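Local coordinates for glucose dehydrogenase (Serratia sp. FS14, PDB 7CDY), which belongs to the glucose/sorbosone dehydrogenase family, has a beta-propeller fold and carries a bound calcium ion, at residues P2-L7 against K340-G345; P52-E57 against L79-P84; G158-L163 against E184-G189; S268-Y273 against H283-G288. All blocks are in the same frame, centred on the assembly; numbering follows the deposited sequence. Where two conformers were deposited one is given.

Contact 1: P2-L7 against K340-G345; sequences PTVSQL and KLLKVG
Lys340 meets Gln6 through its aliphatic part: CE of Lys340 lies 3.3 Å from OE1 of Gln6, with the two side chains crossing at a slant. The ammonium itself is hydrogen-bonded to Asp338 O.

At Leu341 the backbone takes over, its O accepting Leu7 N at 2.8 Å. The isobutyl groups of the same two residues pack as well, CD2 of Leu341 standing 3.9 Å from CB of Leu7.

Leu342 pairs with Gln6 in a non-hydrogen-bonded site. Its CD2 reaches back to the partner strand, 4.0 Å from Gln6 CA and in contact also with Val4 CG1. Lys343 and Ser5 form the next hydrogen-bonded pair, in which Lys343 N gives a bond of 2.8 Å to Ser5 O (171° at the hydrogen) and Lys343 O accepts Ser5 N, both donors lying in the carbonyl plane. Lys343 O takes a second proton from a water at 3.0 Å. That water is hydrogen-bonded to Thr3 OG1, which lies between its own backbone N and carbonyl carbon (chi1 58°). Lys343 CB, meanwhile, rests 3.8 Å from Leu7 CD1.

Val344 faces Val4 with their CG2 methyls in loose contact, and Gly345 ends the ladder by exchanging two backbone bonds with Thr3.

The strand axes run 152° apart, antiparallel, with the first and last strands of the chain adjacent in one sheet, the ring closure known from beta-propellers. Five backbone bonds carry it, with Val4, Val344, Gln6 and Leu342 on one face and Thr3, Ser5, Lys343 and the water on the other. The joint therefore rests chiefly on main-chain chemistry.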
loop_
_atom_site.group_PDB
_atom_site.type_symbol
_atom_site.label_atom_id
_atom_site.label_comp_id
_atom_site.label_asym_id
_atom_site.label_seq_id
_atom_site.Cartn_x
_atom_site.Cartn_y
_atom_site.Cartn_z
ATOM N N PRO A 2 -5.582 -24.365 0.895
ATOM C CA PRO A 2 -5.819 -23.502 2.054
ATOM C C PRO A 2 -7.296 -23.445 2.413
ATOM O O PRO A 2 -8.145 -23.735 1.573
ATOM C CB PRO A 2 -5.371 -22.132 1.548
ATOM C CG PRO A 2 -5.713 -22.167 0.095
ATOM C CD PRO A 2 -5.454 -23.586 -0.350
ATOM N N THR A 3 -7.598 -23.069 3.650
ATOM C CA THR A 3 -8.975 -22.849 4.063
ATOM C C THR A 3 -9.343 -21.394 3.808
ATOM O O THR A 3 -8.513 -20.496 3.978
ATOM C CB THR A 3 -9.150 -23.165 5.552
ATOM O OG1 THR A 3 -8.268 -22.344 6.330
ATOM C CG2 THR A 3 -8.864 -24.644 5.830
ATOM N N VAL A 4 -10.585 -21.165 3.388
ATOM C CA VAL A 4 -11.103 -19.818 3.172
ATOM C C VAL A 4 -12.470 -19.715 3.827
ATOM O O VAL A 4 -13.358 -20.531 3.555
ATOM C CB VAL A 4 -11.226 -19.456 1.680
ATOM C CG1 VAL A 4 -11.771 -18.033 1.533
ATOM C CG2 VAL A 4 -9.898 -19.610 0.977
ATOM N N SER A 5 -12.643 -18.700 4.665
ATOM C CA SER A 5 -13.929 -18.354 5.248
ATOM C C SER A 5 -14.287 -16.949 4.798
ATOM O O SER A 5 -13.494 -16.017 4.978
ATOM C CB SER A 5 -13.847 -18.377 6.770
ATOM O OG SER A 5 -15.107 -18.088 7.345
ATOM N N GLN A 6 -15.462 -16.796 4.209
ATOM C CA GLN A 6 -15.963 -15.476 3.852
ATOM C C GLN A 6 -16.604 -14.867 5.090
ATOM O O GLN A 6 -17.614 -15.374 5.587
ATOM C CB GLN A 6 -16.965 -15.580 2.707
ATOM C CG GLN A 6 -17.540 -14.232 2.310
ATOM C CD GLN A 6 -18.435 -14.318 1.102
ATOM O OE1 GLN A 6 -17.991 -14.673 0.012
ATOM N NE2 GLN A 6 -19.703 -13.999 1.286
ATOM N N LEU A 7 -16.016 -13.787 5.602
ATOM C CA LEU A 7 -16.512 -13.153 6.815
ATOM C C LEU A 7 -17.520 -12.052 6.544
ATOM O O LEU A 7 -18.344 -11.757 7.419
ATOM C CB LEU A 7 -15.351 -12.557 7.615
ATOM C CG LEU A 7 -14.213 -13.503 7.993
ATOM C CD1 LEU A 7 -13.152 -12.757 8.784
ATOM C CD2 LEU A 7 -14.752 -14.691 8.785
ATOM N N LYS A 340 -15.444 -8.717 -0.754
ATOM C CA LYS A 340 -15.459 -9.665 0.350
ATOM C C LYS A 340 -14.281 -9.442 1.294
ATOM O O LYS A 340 -13.189 -9.034 0.876
ATOM C CB LYS A 340 -15.377 -11.113 -0.168
ATOM C CG LYS A 340 -16.350 -11.470 -1.300
ATOM C CD LYS A 340 -17.804 -11.303 -0.907
ATOM C CE LYS A 340 -18.732 -12.061 -1.868
ATOM N NZ LYS A 340 -18.610 -11.544 -3.262
ATOM N N LEU A 341 -14.516 -9.748 2.573
ATOM C CA LEU A 341 -13.470 -9.944 3.565
ATOM C C LEU A 341 -13.303 -11.448 3.751
ATOM O O LEU A 341 -14.276 -12.144 4.069
ATOM C CB LEU A 341 -13.881 -9.295 4.889
ATOM C CG LEU A 341 -12.992 -9.554 6.107
ATOM C CD1 LEU A 341 -11.630 -8.887 5.949
ATOM C CD2 LEU A 341 -13.702 -9.046 7.367
ATOM N N LEU A 342 -12.087 -11.948 3.543
ATOM C CA LEU A 342 -11.795 -13.375 3.615
ATOM C C LEU A 342 -10.779 -13.661 4.708
ATOM O O LEU A 342 -9.815 -12.907 4.893
ATOM C CB LEU A 342 -11.196 -13.881 2.299
ATOM C CG LEU A 342 -12.004 -13.614 1.034
ATOM C CD1 LEU A 342 -11.245 -14.112 -0.188
ATOM C CD2 LEU A 342 -13.387 -14.253 1.115
ATOM N N LYS A 343 -10.970 -14.777 5.398
ATOM C CA LYS A 343 -10.029 -15.282 6.389
ATOM C C LYS A 343 -9.415 -16.562 5.828
ATOM O O LYS A 343 -10.140 -17.504 5.482
ATOM C CB LYS A 343 -10.770 -15.557 7.695
ATOM C CG LYS A 343 -9.921 -16.070 8.833
ATOM C CD LYS A 343 -10.814 -16.292 10.048
ATOM C CE LYS A 343 -10.199 -17.235 11.053
ATOM N NZ LYS A 343 -11.100 -17.459 12.221
ATOM N N VAL A 344 -8.100 -16.556 5.733
ATOM C CA VAL A 344 -7.385 -17.636 5.009
ATOM C C VAL A 344 -6.343 -18.296 5.893
ATOM O O VAL A 344 -5.599 -17.630 6.533
ATOM C CB VAL A 344 -6.727 -17.084 3.734
ATOM C CG1 VAL A 344 -6.011 -18.190 2.997
ATOM C CG2 VAL A 344 -7.739 -16.423 2.819
ATOM N N GLY A 345 -6.361 -19.626 5.885
ATOM C CA GLY A 345 -5.432 -20.436 6.682
ATOM C C GLY A 345 -4.778 -21.514 5.838
ATOM O O GLY A 345 -5.246 -21.827 4.807
HETATM O O HOH W 1 -9.665 -19.996 6.993
#

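Contact 2: P52-E57 against L79-P84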
loop_
_atom_site.group_PDB
_atom_site.type_symbol
_atom_site.label_atom_id
_atom_site.label_comp_id
_atom_site.label_asym_id
_atom_site.label_seq_id
_atom_site.Cartn_x
_atom_site.Cartn_y
_atom_site.Cartn_z
ATOM N N PRO A 52 -12.760 12.139 5.649
ATOM C CA PRO A 52 -12.633 13.179 4.618
ATOM C C PRO A 52 -13.386 12.800 3.350
ATOM O O PRO A 52 -13.529 11.623 3.017
ATOM C CB PRO A 52 -11.122 13.228 4.356
ATOM C CG PRO A 52 -10.632 11.856 4.745
ATOM C CD PRO A 52 -11.453 11.543 5.975
ATOM N N GLN A 53 -13.873 13.814 2.644
ATOM C CA GLN A 53 -14.319 13.600 1.275
ATOM C C GLN A 53 -13.106 13.333 0.390
ATOM O O GLN A 53 -11.981 13.740 0.700
ATOM C CB GLN A 53 -15.088 14.821 0.776
ATOM C CG GLN A 53 -16.342 15.106 1.597
ATOM C CD GLN A 53 -17.147 16.252 1.020
ATOM O OE1 GLN A 53 -16.895 17.418 1.322
ATOM N NE2 GLN A 53 -18.117 15.929 0.183
ATOM N N VAL A 54 -13.329 12.603 -0.707
ATOM C CA VAL A 54 -12.234 12.076 -1.508
ATOM C C VAL A 54 -12.488 12.355 -2.986
ATOM O O VAL A 54 -13.589 12.716 -3.400
ATOM C CB VAL A 54 -12.005 10.569 -1.260
ATOM C CG1 VAL A 54 -11.739 10.290 0.228
ATOM C CG2 VAL A 54 -13.196 9.774 -1.764
ATOM N N TYR A 55 -11.449 12.139 -3.785
ATOM C CA TYR A 55 -11.549 12.134 -5.241
ATOM C C TYR A 55 -11.813 10.689 -5.642
ATOM O O TYR A 55 -10.886 9.883 -5.770
ATOM C CB TYR A 55 -10.246 12.668 -5.821
ATOM C CG TYR A 55 -10.146 12.777 -7.321
ATOM C CD1 TYR A 55 -10.659 13.875 -7.997
ATOM C CD2 TYR A 55 -9.476 11.803 -8.058
ATOM C CE1 TYR A 55 -10.530 13.986 -9.375
ATOM C CE2 TYR A 55 -9.341 11.911 -9.426
ATOM C CZ TYR A 55 -9.871 12.996 -10.070
ATOM O OH TYR A 55 -9.725 13.085 -11.438
ATOM N N ALA A 56 -13.085 10.353 -5.809
ATOM C CA ALA A 56 -13.499 8.971 -6.052
ATOM C C ALA A 56 -13.684 8.725 -7.546
ATOM O O ALA A 56 -14.778 8.399 -8.023
ATOM C CB ALA A 56 -14.778 8.671 -5.274
ATOM N N GLU A 57 -12.593 8.868 -8.273
ATOM C CA GLU A 57 -12.579 8.667 -9.738
ATOM C C GLU A 57 -11.436 7.708 -10.089
ATOM O O GLU A 57 -10.399 7.770 -9.468
ATOM C CB GLU A 57 -12.303 9.977 -10.476
ATOM C CG GLU A 57 -13.370 11.047 -10.300
ATOM C CD GLU A 57 -14.617 10.938 -11.166
ATOM O OE1 GLU A 57 -15.014 9.833 -11.439
ATOM O OE2 GLU A 57 -15.166 11.937 -11.499
ATOM N N LEU A 79 -5.278 7.907 7.697
ATOM C CA LEU A 79 -5.906 7.558 6.426
ATOM C C LEU A 79 -5.105 8.165 5.292
ATOM O O LEU A 79 -4.604 9.287 5.412
ATOM C CB LEU A 79 -7.337 8.117 6.325
ATOM C CG LEU A 79 -8.372 7.646 7.339
ATOM C CD1 LEU A 79 -9.660 8.468 7.192
ATOM C CD2 LEU A 79 -8.663 6.162 7.167
ATOM N N SER A 80 -5.004 7.442 4.185
ATOM C CA SER A 80 -4.558 8.034 2.938
ATOM C C SER A 80 -5.727 8.062 1.961
ATOM O O SER A 80 -6.657 7.246 2.062
ATOM C CB SER A 80 -3.348 7.303 2.356
ATOM O OG SER A 80 -3.747 6.058 1.813
ATOM N N PHE A 81 -5.705 9.025 1.039
ATOM C CA PHE A 81 -6.818 9.197 0.109
ATOM C C PHE A 81 -6.388 10.054 -1.066
ATOM O O PHE A 81 -5.422 10.815 -0.991
ATOM C CB PHE A 81 -8.071 9.781 0.786
ATOM C CG PHE A 81 -7.873 11.158 1.424
ATOM C CD1 PHE A 81 -7.205 11.300 2.639
ATOM C CD2 PHE A 81 -8.404 12.302 0.822
ATOM C CE1 PHE A 81 -7.055 12.557 3.232
ATOM C CE2 PHE A 81 -8.261 13.564 1.412
ATOM C CZ PHE A 81 -7.584 13.684 2.610
ATOM N N ALA A 82 -7.117 9.914 -2.168
ATOM C CA ALA A 82 -6.961 10.843 -3.275
ATOM C C ALA A 82 -7.749 12.103 -2.949
ATOM O O ALA A 82 -8.920 12.026 -2.557
ATOM C CB ALA A 82 -7.496 10.209 -4.556
ATOM N N GLU A 83 -7.105 13.259 -3.102
ATOM C CA GLU A 83 -7.678 14.538 -2.725
ATOM C C GLU A 83 -7.715 15.463 -3.936
ATOM O O GLU A 83 -6.680 15.651 -4.593
ATOM C CB GLU A 83 -6.831 15.174 -1.622
ATOM C CG GLU A 83 -7.344 16.532 -1.161
ATOM C CD GLU A 83 -6.371 17.237 -0.238
ATOM O OE1 GLU A 83 -5.243 17.522 -0.684
ATOM O OE2 GLU A 83 -6.715 17.493 0.933
ATOM N N PRO A 84 -8.865 16.052 -4.264
ATOM C CA PRO A 84 -8.933 16.972 -5.404
ATOM C C PRO A 84 -8.119 18.226 -5.150
ATOM O O PRO A 84 -7.843 18.611 -4.018
ATOM C CB PRO A 84 -10.420 17.333 -5.513
ATOM C CG PRO A 84 -11.103 16.676 -4.403
ATOM C CD PRO A 84 -10.124 15.981 -3.512
#
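Pro52 sets its ring carbons over one face of the Phe81 ring. CG of Pro52 is 4.0 Å from the centroid of that ring and close to its normal, evidence for a CH-pi contact, although the carbon sits toward the rim and not over the middle. Phe81 CG lies between its own backbone N and carbonyl carbon (chi1 60°), and the ring beyond it turns one face to the proline. CD of the same proline touches Leu79 CD1 at 3.8 Å.

Val54 meets Phe81 at its base. The CG1 of Val54 is anti to the carbonyl carbon, and this methyl lies 3.7 Å from Phe81 CB.

At Tyr55 the backbone joins in: Tyr55 N donates to Ala82 O over 2.8 Å, nearly straight at the hydrogen (169°), but the donor stands 45° above the carbonyl plane. Tyr55 CB packs on Ala82 CB at 3.9 Å and on Pro84 CD at 4.0 Å, while the methyl of Ala82 lies at the edge of the tyrosine ring. The far end of the ring leads away from the strand, and Glu57 CG covers one of its faces near the rim.

Phe109, on strand 109-114, touches Pro52, Leu79 and Phe81 alike. Segment 52-57 has no regular strand and gives one backbone bond, so it adds no ladder to the sheet in which strand 76-84 pairs with strands 62-67 and 90-99. It is part of the connection from one antiparallel sheet of the propeller to the next, which closes over side chains of the second sheet and is pinned there by that bond.

Contact 3: G158-L163 against E184-G189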
loop_
_atom_site.group_PDB
_atom_site.type_symbol
_atom_site.label_atom_id
_atom_site.label_comp_id
_atom_site.label_asym_id
_atom_site.label_seq_id
_atom_site.Cartn_x
_atom_site.Cartn_y
_atom_site.Cartn_z
ATOM N N GLY A 158 5.978 9.326 -7.548
ATOM C CA GLY A 158 6.863 8.172 -7.668
ATOM C C GLY A 158 7.910 8.099 -6.584
ATOM O O GLY A 158 9.048 7.687 -6.842
ATOM N N LYS A 159 7.551 8.511 -5.378
ATOM C CA LYS A 159 8.460 8.578 -4.250
ATOM C C LYS A 159 7.914 7.736 -3.107
ATOM O O LYS A 159 6.695 7.591 -2.936
ATOM C CB LYS A 159 8.568 10.019 -3.719
ATOM C CG LYS A 159 8.900 11.077 -4.762
ATOM C CD LYS A 159 10.268 10.822 -5.348
ATOM C CE LYS A 159 10.797 11.969 -6.216
ATOM N NZ LYS A 159 10.117 12.059 -7.537
ATOM N N LEU A 160 8.823 7.166 -2.333
ATOM C CA LEU A 160 8.530 6.716 -0.982
ATOM C C LEU A 160 8.956 7.834 -0.041
ATOM O O LEU A 160 10.062 8.366 -0.177
ATOM C CB LEU A 160 9.316 5.443 -0.680
ATOM C CG LEU A 160 9.126 4.775 0.675
ATOM C CD1 LEU A 160 7.658 4.505 0.954
ATOM C CD2 LEU A 160 9.918 3.488 0.743
ATOM N N VAL A 161 8.078 8.203 0.891
ATOM C CA VAL A 161 8.295 9.324 1.798
ATOM C C VAL A 161 8.391 8.775 3.215
ATOM O O VAL A 161 7.717 7.797 3.553
ATOM C CB VAL A 161 7.109 10.304 1.652
ATOM C CG1 VAL A 161 6.886 11.139 2.907
ATOM C CG2 VAL A 161 7.302 11.188 0.425
ATOM N N ARG A 162 9.253 9.382 4.040
ATOM C CA ARG A 162 9.346 9.052 5.463
ATOM C C ARG A 162 9.148 10.317 6.280
ATOM O O ARG A 162 9.875 11.303 6.088
ATOM C CB ARG A 162 10.690 8.428 5.835
ATOM C CG ARG A 162 10.731 7.991 7.301
ATOM C CD ARG A 162 12.072 7.402 7.724
ATOM N NE ARG A 162 13.128 8.407 7.733
ATOM C CZ ARG A 162 13.971 8.627 8.740
ATOM N NH1 ARG A 162 13.896 7.930 9.865
ATOM N NH2 ARG A 162 14.898 9.561 8.602
ATOM N N LEU A 163 8.185 10.283 7.206
ATOM C CA LEU A 163 7.844 11.406 8.074
ATOM C C LEU A 163 7.790 10.949 9.526
ATOM O O LEU A 163 7.743 9.757 9.827
ATOM C CB LEU A 163 6.492 12.019 7.699
ATOM C CG LEU A 163 6.342 12.490 6.251
ATOM C CD1 LEU A 163 4.908 12.911 5.980
ATOM C CD2 LEU A 163 7.313 13.622 5.950
ATOM N N GLU A 184 11.059 15.398 2.211
ATOM C CA GLU A 184 10.227 14.285 2.668
ATOM C C GLU A 184 10.639 12.941 2.069
ATOM O O GLU A 184 10.233 11.897 2.592
ATOM C CB GLU A 184 8.772 14.553 2.270
ATOM C CG GLU A 184 8.153 15.803 2.877
ATOM C CD GLU A 184 8.344 17.069 2.046
ATOM O OE1 GLU A 184 7.721 18.089 2.422
ATOM O OE2 GLU A 184 9.103 17.059 1.041
ATOM N N VAL A 185 11.450 12.932 1.012
ATOM C CA VAL A 185 11.635 11.735 0.194
ATOM C C VAL A 185 12.603 10.768 0.855
ATOM O O VAL A 185 13.684 11.154 1.329
ATOM C CB VAL A 185 12.135 12.127 -1.205
ATOM C CG1 VAL A 185 12.619 10.892 -1.985
ATOM C CG2 VAL A 185 11.056 12.861 -1.963
ATOM N N TRP A 186 12.245 9.485 0.841
ATOM C CA TRP A 186 13.129 8.389 1.204
ATOM C C TRP A 186 13.798 7.795 -0.025
ATOM O O TRP A 186 15.026 7.698 -0.080
ATOM C CB TRP A 186 12.333 7.309 1.956
ATOM C CG TRP A 186 13.132 6.115 2.402
ATOM C CD1 TRP A 186 13.209 4.894 1.780
ATOM C CD2 TRP A 186 13.951 6.022 3.569
ATOM N NE1 TRP A 186 14.029 4.056 2.488
ATOM C CE2 TRP A 186 14.492 4.720 3.596
ATOM C CE3 TRP A 186 14.283 6.915 4.592
ATOM C CZ2 TRP A 186 15.345 4.290 4.614
ATOM C CZ3 TRP A 186 15.130 6.484 5.605
ATOM C CH2 TRP A 186 15.648 5.184 5.607
ATOM N N SER A 187 13.010 7.387 -1.025
ATOM C CA SER A 187 13.528 6.836 -2.274
ATOM C C SER A 187 12.663 7.318 -3.428
ATOM O O SER A 187 11.539 7.793 -3.236
ATOM C CB SER A 187 13.589 5.307 -2.239
ATOM O OG SER A 187 12.309 4.754 -1.941
ATOM N N TYR A 188 13.194 7.185 -4.642
ATOM C CA TYR A 188 12.528 7.733 -5.816
ATOM C C TYR A 188 12.588 6.732 -6.963
ATOM O O TYR A 188 13.132 5.637 -6.828
ATOM C CB TYR A 188 13.061 9.130 -6.159
ATOM C CG TYR A 188 14.456 9.233 -6.730
ATOM C CD1 TYR A 188 15.579 8.930 -5.970
ATOM C CD2 TYR A 188 14.644 9.699 -8.019
ATOM C CE1 TYR A 188 16.859 9.061 -6.504
ATOM C CE2 TYR A 188 15.915 9.844 -8.555
ATOM C CZ TYR A 188 17.004 9.525 -7.789
ATOM O OH TYR A 188 18.270 9.660 -8.331
ATOM N N GLY A 189 11.999 7.105 -8.100
ATOM C CA GLY A 189 11.946 6.192 -9.229
ATOM C C GLY A 189 10.995 5.028 -9.067
ATOM O O GLY A 189 11.282 3.926 -9.556
#
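A classic beta bulge joins the two segments, with Trp186 and Ser187 both facing Leu160 at the edge of an antiparallel four-stranded sheet of the propeller. The evidence is a shared acceptor: Leu160 O takes Trp186 N at 2.7 Å and Ser187 N at 3.2 Å. Leu160 N returns a bond to Ser187 O, and past the bulge the register has slipped by one, so that Val161 pairs with Val185, their side chains diverging. Arg162 N then donates to Glu184 O at 3.1 Å, approaching nearly along the C=O axis (177°).

At the corner the CB of Trp186 points toward segment 158-163, and CD1 of its indole touches Leu160 CD2. Arg162 bends at chi3 (68°), which puts NE 3.5 Å from Trp186 CZ3. That ring carbon lies over one face of the guanidinium, but the two planes are 61° apart, so they are not stacked. The polar ends are held elsewhere, Arg162 NH2 by Asp172 in a salt bridge and by Asn173, Trp186 NE1 by Pro221 O. A glycerol, probably from the crystallisation liquor, comes within about 3 Å of the Trp186 side chain and the calcium ion within about 7 Å of Gly189, nearest atoms in both cases.

Val161 and Glu184 run side by side and point the same way; CG1 of Val161 is 4.0 Å from CB of Glu184. Ser187 OG, hydrogen-bonded to His190 NE2, lies close to Leu160 CB. At the other end the chain of Lys159, its ammonium bonded to main-chain oxygens including Gln157 O, presses CD to 3.4 Å from Tyr188 CB.

Contact 4: S268-Y273 against H283-G288; sequences SGMAFY and HSLFIG
Ala271 O accepts Phe286 N at 2.8 Å, with an angle of 176° at the hydrogen, and Ala271 N gives a bond back to Phe286 O. This reciprocal pair is the middle of an antiparallel hairpin whose strand axes run 167° apart. Further on, Tyr273 N donates to Ser284 O at 3.0 Å, and His283 N reaches Tyr273 O over a longer 3.3 Å. At the opposite end Ser268 N bonds to Gly288 O from above the carbonyl plane, whereas Gly288 N divides weakly between Ser268 O and Gly269 O. The register slips by one there, and Gly269 has a positive phi.

One face carries Phe272 and Leu285. CG of Leu285 is anti to its backbone N (chi1 172°), and beyond it CD1 stands over the centre of the Phe272 ring, 3.8 Å from the centroid: a CH-pi contact over the face. The same methyl is 3.5 Å from Ala271 O. Beside them Met270 CB packs on Ile287 CG1 at 4.1 Å. On the other face the Phe286 ring is met at its edge, near its plane, by Ala271 O and by Tyr273 CB, which is 3.8 Å from Phe286 CE1.

Strand 267-273 borders its four-stranded sheet, and strand 284-289 pairs on its far side with strand 294-301. Trp206, from strand 205-210 of another sheet, meets Phe272 edge-to-face and also touches Met270 and Leu285. From the other side Arg320 O, in strand 319-324, accepts Ser268 OG, so the hairpin lies between two neighbouring sheets of the propeller.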
loop_
_atom_site.group_PDB
_atom_site.type_symbol
_atom_site.label_atom_id
_atom_site.label_comp_id
_atom_site.label_asym_id
_atom_site.label_seq_id
_atom_site.Cartn_x
_atom_site.Cartn_y
_atom_site.Cartn_z
ATOM N N SER A 268 -0.865 -6.303 -5.258
ATOM C CA SER A 268 -1.628 -5.411 -4.394
ATOM C C SER A 268 -1.715 -6.021 -3.010
ATOM O O SER A 268 -2.170 -7.159 -2.858
ATOM C CB SER A 268 -3.033 -5.219 -4.963
ATOM O OG SER A 268 -3.730 -4.207 -4.263
ATOM N N GLY A 269 -1.292 -5.263 -1.999
ATOM C CA GLY A 269 -1.304 -5.797 -0.648
ATOM C C GLY A 269 -0.075 -6.635 -0.362
ATOM O O GLY A 269 0.457 -7.308 -1.255
ATOM N N MET A 270 0.422 -6.588 0.870
ATOM C CA MET A 270 1.563 -7.420 1.217
ATOM C C MET A 270 1.641 -7.569 2.725
ATOM O O MET A 270 1.424 -6.607 3.465
ATOM C CB MET A 270 2.894 -6.902 0.633
ATOM C CG MET A 270 3.541 -5.761 1.399
ATOM S SD MET A 270 5.070 -5.100 0.666
ATOM C CE MET A 270 6.201 -6.478 0.813
ATOM N N ALA A 271 1.956 -8.782 3.162
ATOM C CA ALA A 271 2.074 -9.104 4.580
ATOM C C ALA A 271 3.098 -10.210 4.774
ATOM O O ALA A 271 3.055 -11.224 4.073
ATOM C CB ALA A 271 0.730 -9.557 5.161
ATOM N N PHE A 272 3.999 -10.026 5.737
ATOM C CA PHE A 272 4.909 -11.074 6.180
ATOM C C PHE A 272 4.219 -11.928 7.237
ATOM O O PHE A 272 3.557 -11.402 8.138
ATOM C CB PHE A 272 6.152 -10.452 6.811
ATOM C CG PHE A 272 6.997 -9.644 5.860
ATOM C CD1 PHE A 272 8.004 -10.246 5.111
ATOM C CD2 PHE A 272 6.816 -8.265 5.743
ATOM C CE1 PHE A 272 8.796 -9.492 4.258
ATOM C CE2 PHE A 272 7.594 -7.518 4.885
ATOM C CZ PHE A 272 8.586 -8.125 4.147
ATOM N N TYR A 273 4.367 -13.250 7.137
ATOM C CA TYR A 273 3.728 -14.152 8.093
ATOM C C TYR A 273 4.719 -14.495 9.204
ATOM O O TYR A 273 5.713 -15.187 8.970
ATOM C CB TYR A 273 3.164 -15.408 7.429
ATOM C CG TYR A 273 2.318 -16.201 8.401
ATOM C CD1 TYR A 273 0.963 -15.924 8.554
ATOM C CD2 TYR A 273 2.887 -17.189 9.206
ATOM C CE1 TYR A 273 0.184 -16.629 9.465
ATOM C CE2 TYR A 273 2.112 -17.902 10.123
ATOM C CZ TYR A 273 0.767 -17.613 10.247
ATOM O OH TYR A 273 -0.006 -18.317 11.148
ATOM N N HIS A 283 8.142 -17.032 7.743
ATOM C CA HIS A 283 9.182 -16.570 6.827
ATOM C C HIS A 283 8.718 -16.542 5.370
ATOM O O HIS A 283 9.530 -16.625 4.449
ATOM C CB HIS A 283 10.511 -17.315 7.018
ATOM C CG HIS A 283 11.094 -17.124 8.384
ATOM N ND1 HIS A 283 11.689 -15.944 8.779
ATOM C CD2 HIS A 283 11.130 -17.945 9.461
ATOM C CE1 HIS A 283 12.086 -16.056 10.034
ATOM N NE2 HIS A 283 11.761 -17.260 10.470
ATOM N N SER A 284 7.413 -16.409 5.162
ATOM C CA SER A 284 6.836 -16.176 3.848
ATOM C C SER A 284 6.288 -14.756 3.769
ATOM O O SER A 284 5.915 -14.155 4.783
ATOM C CB SER A 284 5.718 -17.179 3.542
ATOM O OG SER A 284 6.248 -18.459 3.230
ATOM N N LEU A 285 6.229 -14.242 2.540
ATOM C CA LEU A 285 5.660 -12.939 2.224
ATOM C C LEU A 285 4.480 -13.180 1.295
ATOM O O LEU A 285 4.628 -13.826 0.252
ATOM C CB LEU A 285 6.712 -12.070 1.534
ATOM C CG LEU A 285 6.234 -10.743 0.953
ATOM C CD1 LEU A 285 5.649 -9.885 2.063
ATOM C CD2 LEU A 285 7.377 -10.020 0.248
ATOM N N PHE A 286 3.312 -12.699 1.684
ATOM C CA PHE A 286 2.097 -12.887 0.904
ATOM C C PHE A 286 1.726 -11.592 0.188
ATOM O O PHE A 286 1.768 -10.507 0.782
ATOM C CB PHE A 286 0.956 -13.310 1.828
ATOM C CG PHE A 286 1.087 -14.711 2.339
ATOM C CD1 PHE A 286 1.792 -14.990 3.505
ATOM C CD2 PHE A 286 0.520 -15.759 1.644
ATOM C CE1 PHE A 286 1.913 -16.290 3.970
ATOM C CE2 PHE A 286 0.624 -17.060 2.103
ATOM C CZ PHE A 286 1.327 -17.322 3.273
ATOM N N ILE A 287 1.346 -11.712 -1.088
ATOM C CA ILE A 287 1.061 -10.566 -1.947
ATOM C C ILE A 287 -0.196 -10.861 -2.752
ATOM O O ILE A 287 -0.318 -11.941 -3.333
ATOM C CB ILE A 287 2.246 -10.297 -2.896
ATOM C CG1 ILE A 287 3.495 -9.889 -2.095
ATOM C CG2 ILE A 287 1.872 -9.249 -3.950
ATOM C CD1 ILE A 287 4.775 -9.884 -2.924
ATOM N N GLY A 288 -1.132 -9.922 -2.813
ATOM C CA GLY A 288 -2.317 -10.135 -3.624
ATOM C C GLY A 288 -2.039 -9.915 -5.102
ATOM O O GLY A 288 -1.159 -9.145 -5.486
#

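How the contacts relate
Contacts 1, 3 and 4 are antiparallel strand pairings in three different sheets, whereas contact 2 sets a loop against a strand of a fourth. Contacts 3 and 4 are buried; contacts 1 and 2 are partly open, contact 1 lying farthest from the chain centre. Chain separation differs as well: contact 1 joins the termini, contact 4 a hairpin. Contacts 1 and 4 are neighbours, with nearest atoms about 7 Å apart, while contacts 1 and 3 lie on opposite sides of the centre. Chemistry follows place: a water bridges the regular ladder of contact 1, aromatic and aliphatic groups fill contacts 2 and 4, and contact 3 carries a beta bulge and ends near the calcium ion.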